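Local coordinates for protein designed CISK-PX domain (Synthetic construct, PDB 4OXW) that probably binds phosphoinositides, chiefly phosphatidylinositol 3-phosphate, as does the CISK PX domain after which it was designed, at residues V10-F15 with K90-I95; R43-F48 with P64-K69. One frame throughout, in Å; residues are numbered along the deposited sequence.

Contact 1 of 2, residues V10-F15 with K90-I95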
loop_
_atom_site.group_PDB
_atom_site.type_symbol
_atom_site.label_atom_id
_atom_site.label_comp_id
_atom_site.label_asym_id
_atom_site.label_seq_id
_atom_site.Cartn_x
_atom_site.Cartn_y
_atom_site.Cartn_z
ATOM N N VAL A 10 -1.451 -9.942 4.724
ATOM C CA VAL A 10 -0.562 -8.814 4.419
ATOM C C VAL A 10 -0.377 -7.898 5.616
ATOM O O VAL A 10 -1.257 -7.805 6.480
ATOM C CB VAL A 10 -1.068 -7.991 3.226
ATOM C CG1 VAL A 10 -1.066 -8.873 1.984
ATOM C CG2 VAL A 10 -2.480 -7.473 3.486
ATOM N N SER A 11 0.775 -7.253 5.697
ATOM C CA SER A 11 1.049 -6.270 6.747
ATOM C C SER A 11 2.098 -5.293 6.229
ATOM O O SER A 11 2.699 -5.527 5.186
ATOM C CB SER A 11 1.577 -6.931 8.038
ATOM O OG SER A 11 2.804 -7.620 7.820
ATOM N N ILE A 12 2.218 -4.145 6.897
ATOM C CA ILE A 12 3.194 -3.131 6.554
ATOM C C ILE A 12 3.979 -2.750 7.807
ATOM O O ILE A 12 3.590 -1.835 8.570
ATOM C CB ILE A 12 2.539 -1.866 5.913
ATOM C CG1 ILE A 12 1.657 -2.273 4.744
ATOM C CG2 ILE A 12 3.638 -0.912 5.446
ATOM C CD1 ILE A 12 0.982 -1.094 4.057
ATOM N N PRO A 13 5.069 -3.497 8.060
ATOM C CA PRO A 13 5.821 -3.308 9.308
ATOM C C PRO A 13 6.552 -1.976 9.375
ATOM O O PRO A 13 6.684 -1.387 10.462
ATOM C CB PRO A 13 6.808 -4.484 9.288
ATOM C CG PRO A 13 6.861 -4.947 7.869
ATOM C CD PRO A 13 5.472 -4.718 7.356
ATOM N N ASP A 14 7.010 -1.488 8.227
ATOM C CA ASP A 14 7.837 -0.288 8.195
ATOM C C ASP A 14 7.680 0.504 6.933
ATOM O O ASP A 14 7.257 -0.041 5.900
ATOM C CB ASP A 14 9.312 -0.658 8.230
ATOM C CG ASP A 14 9.652 -1.594 9.332
ATOM O OD1 ASP A 14 9.732 -1.126 10.489
ATOM O OD2 ASP A 14 9.853 -2.786 9.026
ATOM N N PHE A 15 8.063 1.778 7.021
ATOM C CA PHE A 15 8.369 2.604 5.864
ATOM C C PHE A 15 9.888 2.859 5.814
ATOM O O PHE A 15 10.617 2.674 6.820
ATOM C CB PHE A 15 7.570 3.900 5.887
ATOM C CG PHE A 15 7.903 4.810 6.994
ATOM C CD1 PHE A 15 9.060 5.547 6.968
ATOM C CD2 PHE A 15 7.074 4.922 8.089
ATOM C CE1 PHE A 15 9.380 6.392 8.030
ATOM C CE2 PHE A 15 7.372 5.772 9.123
ATOM C CZ PHE A 15 8.537 6.491 9.108
ATOM N N LYS A 90 -4.260 -1.064 6.865
ATOM C CA LYS A 90 -5.700 -1.405 6.982
ATOM C C LYS A 90 -6.306 -1.478 5.590
ATOM O O LYS A 90 -7.087 -2.394 5.263
ATOM C CB LYS A 90 -6.415 -0.348 7.848
ATOM C CG LYS A 90 -7.915 -0.563 7.911
ATOM C CD LYS A 90 -8.514 0.313 9.009
ATOM C CE LYS A 90 -10.029 0.449 8.866
ATOM N NZ LYS A 90 -10.619 1.436 9.830
ATOM N N TYR A 91 -5.928 -0.538 4.716
ATOM C CA TYR A 91 -6.444 -0.532 3.334
ATOM C C TYR A 91 -6.141 -1.835 2.575
ATOM O O TYR A 91 -7.043 -2.511 2.058
ATOM C CB TYR A 91 -5.847 0.629 2.569
ATOM C CG TYR A 91 -6.303 0.725 1.126
ATOM C CD1 TYR A 91 -7.507 1.353 0.806
ATOM C CD2 TYR A 91 -5.515 0.236 0.089
ATOM C CE1 TYR A 91 -7.945 1.423 -0.512
ATOM C CE2 TYR A 91 -5.919 0.322 -1.232
ATOM C CZ TYR A 91 -7.143 0.894 -1.531
ATOM O OH TYR A 91 -7.524 0.955 -2.845
ATOM N N ILE A 92 -4.858 -2.192 2.523
ATOM C CA ILE A 92 -4.466 -3.360 1.756
ATOM C C ILE A 92 -4.993 -4.652 2.421
ATOM O O ILE A 92 -5.355 -5.613 1.716
ATOM C CB ILE A 92 -2.944 -3.377 1.429
ATOM C CG1 ILE A 92 -2.649 -4.396 0.325
ATOM C CG2 ILE A 92 -2.103 -3.660 2.675
ATOM C CD1 ILE A 92 -3.288 -4.127 -1.030
ATOM N N GLN A 93 -5.095 -4.654 3.743
ATOM C CA GLN A 93 -5.725 -5.828 4.452
ATOM C C GLN A 93 -7.176 -5.983 4.049
ATOM O O GLN A 93 -7.668 -7.109 3.835
ATOM C CB GLN A 93 -5.562 -5.702 5.974
ATOM C CG GLN A 93 -4.155 -5.937 6.429
ATOM C CD GLN A 93 -3.901 -5.705 7.911
ATOM O OE1 GLN A 93 -4.695 -5.092 8.608
ATOM N NE2 GLN A 93 -2.762 -6.202 8.395
ATOM N N ARG A 94 -7.875 -4.853 3.952
ATOM C CA ARG A 94 -9.256 -4.886 3.537
ATOM C C ARG A 94 -9.383 -5.360 2.120
ATOM O O ARG A 94 -10.296 -6.113 1.799
ATOM C CB ARG A 94 -9.858 -3.520 3.697
ATOM C CG ARG A 94 -10.258 -3.223 5.118
ATOM C CD ARG A 94 -11.687 -3.722 5.352
ATOM N NE ARG A 94 -12.096 -3.743 6.761
ATOM C CZ ARG A 94 -12.135 -2.674 7.557
ATOM N NH1 ARG A 94 -11.757 -1.476 7.103
ATOM N NH2 ARG A 94 -12.530 -2.814 8.819
ATOM N N ILE A 95 -8.504 -4.905 1.230
ATOM C CA ILE A 95 -8.532 -5.400 -0.132
ATOM C C ILE A 95 -8.391 -6.919 -0.196
ATOM O O ILE A 95 -9.175 -7.578 -0.885
ATOM C CB ILE A 95 -7.413 -4.727 -0.984
ATOM C CG1 ILE A 95 -7.724 -3.254 -1.169
ATOM C CG2 ILE A 95 -7.209 -5.476 -2.302
ATOM C CD1 ILE A 95 -8.772 -2.934 -2.181
#
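I92 and Q93 are the two helix residues that reach V10, across segments running nearly antiparallel, with axes 7.8 Å apart at closest approach. I92 comes first and supplies the apolar part. Its methyl CG2, rather than the longer CG1 branch, faces the strand: it lies 3.9 Å from V10 CG2 and 4.2 Å from I12 CD1, so one methyl touches two strand side chains on alternate residues. I92 also packs on F110 and L111 of helix 105-112.

Q93 adds both an apolar and a polar contact. V10 CG2 rests 3.7 Å from Q93 CG and 3.8 Å from Q93 CA, and the two side chains slide past each other in opposite directions. Beyond CG the glutamine is extended (chi2 175°), with CD 3.7 Å from V10 O. From there Q93 NE2 donates to V10 O over 2.9 Å, with an N-H...O angle of 168°. The acceptor lies almost in the amide plane, and the donor is only slightly tilted from the carbonyl plane, at a C=O...N angle of 150°.

E89 and K85, at successive four-residue steps back along the helix, bond to I12 N and P13 O. Strand 9-18 is an outermost strand of the sheet, and the chemistry implies that side chains of helix 78-96 supply partners to backbone atoms that no further strand of this chain serves.

Contact 2 of 2, residues R43-F48 with P64-K69. With SO4 (sulfate ion), chain B; SO4 (sulfate ion), chain C.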
loop_
_atom_site.group_PDB
_atom_site.type_symbol
_atom_site.label_atom_id
_atom_site.label_comp_id
_atom_site.label_asym_id
_atom_site.label_seq_id
_atom_site.Cartn_x
_atom_site.Cartn_y
_atom_site.Cartn_z
ATOM N N ARG A 43 6.271 -0.267 -1.923
ATOM C CA ARG A 43 5.352 0.571 -2.686
ATOM C C ARG A 43 5.242 1.952 -2.110
ATOM O O ARG A 43 5.118 2.147 -0.898
ATOM C CB ARG A 43 3.931 -0.050 -2.732
ATOM C CG ARG A 43 3.933 -1.433 -3.363
ATOM C CD ARG A 43 4.081 -1.354 -4.898
ATOM N NE ARG A 43 4.034 -2.704 -5.463
ATOM C CZ ARG A 43 5.035 -3.346 -6.008
ATOM N NH1 ARG A 43 6.243 -2.793 -6.108
ATOM N NH2 ARG A 43 4.856 -4.581 -6.469
ATOM N N ARG A 44 5.203 2.927 -2.984
ATOM C CA ARG A 44 4.958 4.322 -2.586
ATOM C C ARG A 44 3.484 4.613 -2.446
ATOM O O ARG A 44 2.646 3.899 -3.009
ATOM C CB ARG A 44 5.527 5.292 -3.696
ATOM C CG ARG A 44 6.984 5.166 -3.975
ATOM C CD ARG A 44 7.312 5.887 -5.287
ATOM N NE ARG A 44 6.963 7.298 -5.177
ATOM C CZ ARG A 44 6.690 8.080 -6.215
ATOM N NH1 ARG A 44 6.737 7.592 -7.459
ATOM N NH2 ARG A 44 6.394 9.359 -6.023
ATOM N N TYR A 45 3.135 5.690 -1.752
ATOM C CA TYR A 45 1.749 6.106 -1.638
ATOM C C TYR A 45 1.121 6.250 -3.018
ATOM O O TYR A 45 -0.026 5.857 -3.242
ATOM C CB TYR A 45 1.580 7.456 -0.904
ATOM C CG TYR A 45 0.152 7.929 -0.880
ATOM C CD1 TYR A 45 -0.763 7.440 0.053
ATOM C CD2 TYR A 45 -0.317 8.892 -1.791
ATOM C CE1 TYR A 45 -2.081 7.869 0.071
ATOM C CE2 TYR A 45 -1.623 9.296 -1.776
ATOM C CZ TYR A 45 -2.517 8.785 -0.871
ATOM O OH TYR A 45 -3.825 9.208 -0.844
ATOM N N SER A 46 1.872 6.806 -3.962
ATOM C CA SER A 46 1.328 7.014 -5.326
ATOM C C SER A 46 1.024 5.700 -6.012
ATOM O O SER A 46 0.140 5.652 -6.869
ATOM C CB SER A 46 2.276 7.845 -6.181
ATOM O OG SER A 46 3.548 7.258 -6.295
ATOM N N ASP A 47 1.753 4.629 -5.667
ATOM C CA ASP A 47 1.393 3.284 -6.183
ATOM C C ASP A 47 0.031 2.830 -5.644
ATOM O O ASP A 47 -0.831 2.309 -6.392
ATOM C CB ASP A 47 2.431 2.251 -5.878
ATOM C CG ASP A 47 3.808 2.589 -6.443
ATOM O OD1 ASP A 47 3.865 3.060 -7.586
ATOM O OD2 ASP A 47 4.789 2.242 -5.768
ATOM N N PHE A 48 -0.177 2.975 -4.350
ATOM C CA PHE A 48 -1.459 2.691 -3.732
ATOM C C PHE A 48 -2.578 3.531 -4.323
ATOM O O PHE A 48 -3.674 3.042 -4.546
ATOM C CB PHE A 48 -1.487 2.965 -2.240
ATOM C CG PHE A 48 -0.764 1.970 -1.381
ATOM C CD1 PHE A 48 -1.476 0.936 -0.758
ATOM C CD2 PHE A 48 0.585 2.091 -1.107
ATOM C CE1 PHE A 48 -0.814 0.058 0.087
ATOM C CE2 PHE A 48 1.252 1.202 -0.260
ATOM C CZ PHE A 48 0.535 0.185 0.349
ATOM N N PRO A 64 -12.305 -0.205 -0.207
ATOM C CA PRO A 64 -12.340 0.608 0.994
ATOM C C PRO A 64 -11.814 2.031 0.760
ATOM O O PRO A 64 -11.242 2.332 -0.285
ATOM C CB PRO A 64 -11.412 -0.134 1.953
ATOM C CG PRO A 64 -10.529 -0.946 1.120
ATOM C CD PRO A 64 -11.265 -1.246 -0.148
ATOM N N GLU A 65 -11.989 2.864 1.766
ATOM C CA GLU A 65 -11.450 4.199 1.785
ATOM C C GLU A 65 -9.903 4.200 1.805
ATOM O O GLU A 65 -9.292 3.562 2.642
ATOM C CB GLU A 65 -11.979 4.894 3.039
ATOM C CG GLU A 65 -11.576 6.351 3.111
ATOM C CD GLU A 65 -11.876 6.984 4.464
ATOM O OE1 GLU A 65 -12.266 6.244 5.409
ATOM O OE2 GLU A 65 -11.714 8.227 4.564
ATOM N N LEU A 66 -9.290 4.925 0.880
ATOM C CA LEU A 66 -7.846 5.044 0.832
ATOM C C LEU A 66 -7.443 6.194 1.756
ATOM O O LEU A 66 -8.083 7.223 1.732
ATOM C CB LEU A 66 -7.399 5.416 -0.593
ATOM C CG LEU A 66 -5.868 5.478 -0.801
ATOM C CD1 LEU A 66 -5.191 4.126 -0.842
ATOM C CD2 LEU A 66 -5.530 6.218 -2.069
ATOM N N PRO A 67 -6.335 6.057 2.485
ATOM C CA PRO A 67 -5.798 7.212 3.244
ATOM C C PRO A 67 -5.573 8.425 2.346
ATOM O O PRO A 67 -5.217 8.297 1.173
ATOM C CB PRO A 67 -4.472 6.673 3.809
ATOM C CG PRO A 67 -4.711 5.229 3.906
ATOM C CD PRO A 67 -5.565 4.835 2.744
ATOM N N PRO A 68 -5.817 9.613 2.874
ATOM C CA PRO A 68 -5.867 10.797 2.040
ATOM C C PRO A 68 -4.536 11.332 1.513
ATOM O O PRO A 68 -3.446 11.089 2.083
ATOM C CB PRO A 68 -6.489 11.842 2.978
ATOM C CG PRO A 68 -6.097 11.430 4.311
ATOM C CD PRO A 68 -6.041 9.918 4.295
ATOM N N LYS A 69 -4.636 12.128 0.448
ATOM C CA LYS A 69 -3.515 12.901 -0.046
ATOM C C LYS A 69 -3.193 13.985 0.971
ATOM O O LYS A 69 -4.084 14.509 1.629
ATOM C CB LYS A 69 -3.811 13.569 -1.403
ATOM C CG LYS A 69 -3.929 12.592 -2.548
ATOM C CD LYS A 69 -3.966 13.312 -3.884
ATOM C CE LYS A 69 -5.313 13.964 -4.129
ATOM N NZ LYS A 69 -5.651 13.998 -5.589
HETATM S S SO4 B . 4.657 9.629 -3.033
HETATM O O1 SO4 B . 4.747 9.694 -1.533
HETATM O O2 SO4 B . 6.037 10.032 -3.451
HETATM O O3 SO4 B . 4.160 8.383 -3.658
HETATM O O4 SO4 B . 3.634 10.616 -3.406
HETATM S S SO4 C . 5.581 10.663 -9.765
HETATM O O1 SO4 C . 5.849 11.235 -8.423
HETATM O O2 SO4 C . 6.552 11.202 -10.756
HETATM O O3 SO4 C . 5.729 9.177 -9.750
HETATM O O4 SO4 C . 4.201 11.006 -10.185
#
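Y45 and F48, one turn apart at the start of helix 45-58, face an irregular segment whose backbone torsions from E65 to K69 are close to those of polyproline II. The pairing runs in reverse order: Y45 CA is 8.7 Å from K69 CA, and F48 CA is 8.2 Å from L66 CA. Such separations leave the contact to side chains reaching across.

Y45 spans the gap with its ring. CG is anti to the backbone N (chi1 176°); at the other end of the ring, OH donates to P67 O over 2.6 Å, at a C=O...O angle of 148°. P67 O lies at the ring edge, in plane. L66 splits its branches: CD2 sits 3.7 Å from Y45 OH, while CD1 meets F48 CB at 4.1 Å. K69 crosses the tyrosine at about a right angle, its CG 3.8 Å from Y45 OH. Outside the segments, R84 makes a cation-pi contact with Y45 and bonds P68 O.

On the adjoining helix end, R44 is the N-cap residue, its N donating to D47 OD2. The R44 guanidinium grips two sulfates at its edge: NH2 is 2.7 Å from O2 of the chain B ion and also bonds the chain C ion, as does NH1. S46 N, 2.8 Å from O3 of the chain B ion, adds a helix-start N-H, and S46 OG lies over the guanidinium centre. Arginine and helix N terminus together would favour an anion, consistent with the chain B sulfate, probably from the crystallisation liquor, marking a phosphate-binding position at the PX signature R-R-Y-S-D-F, beside which the Y45 hydroxyl fastens the proline-rich loop.

From the N terminus, strand 9-18 opens the fold, and helix 78-96 later packs beside it; contact 1 closes that long loop, 75 residues apart at its nearest ends. Contact 2 lies wholly inside it, closing a shorter loop, 16 residues apart at its nearest ends. The two are therefore nested and do not cross. Their centres are 11 Å apart, and they touch directly: P64 packs against Y91, R94 and I95, with P64 CD 3.6 Å from I95 CD1. Contact 1 joins outermost strand 9-18 to helix 78-96; contact 2 joins the proline-rich loop to the start of helix 45-58, which directly follows the other outermost strand, 37-44.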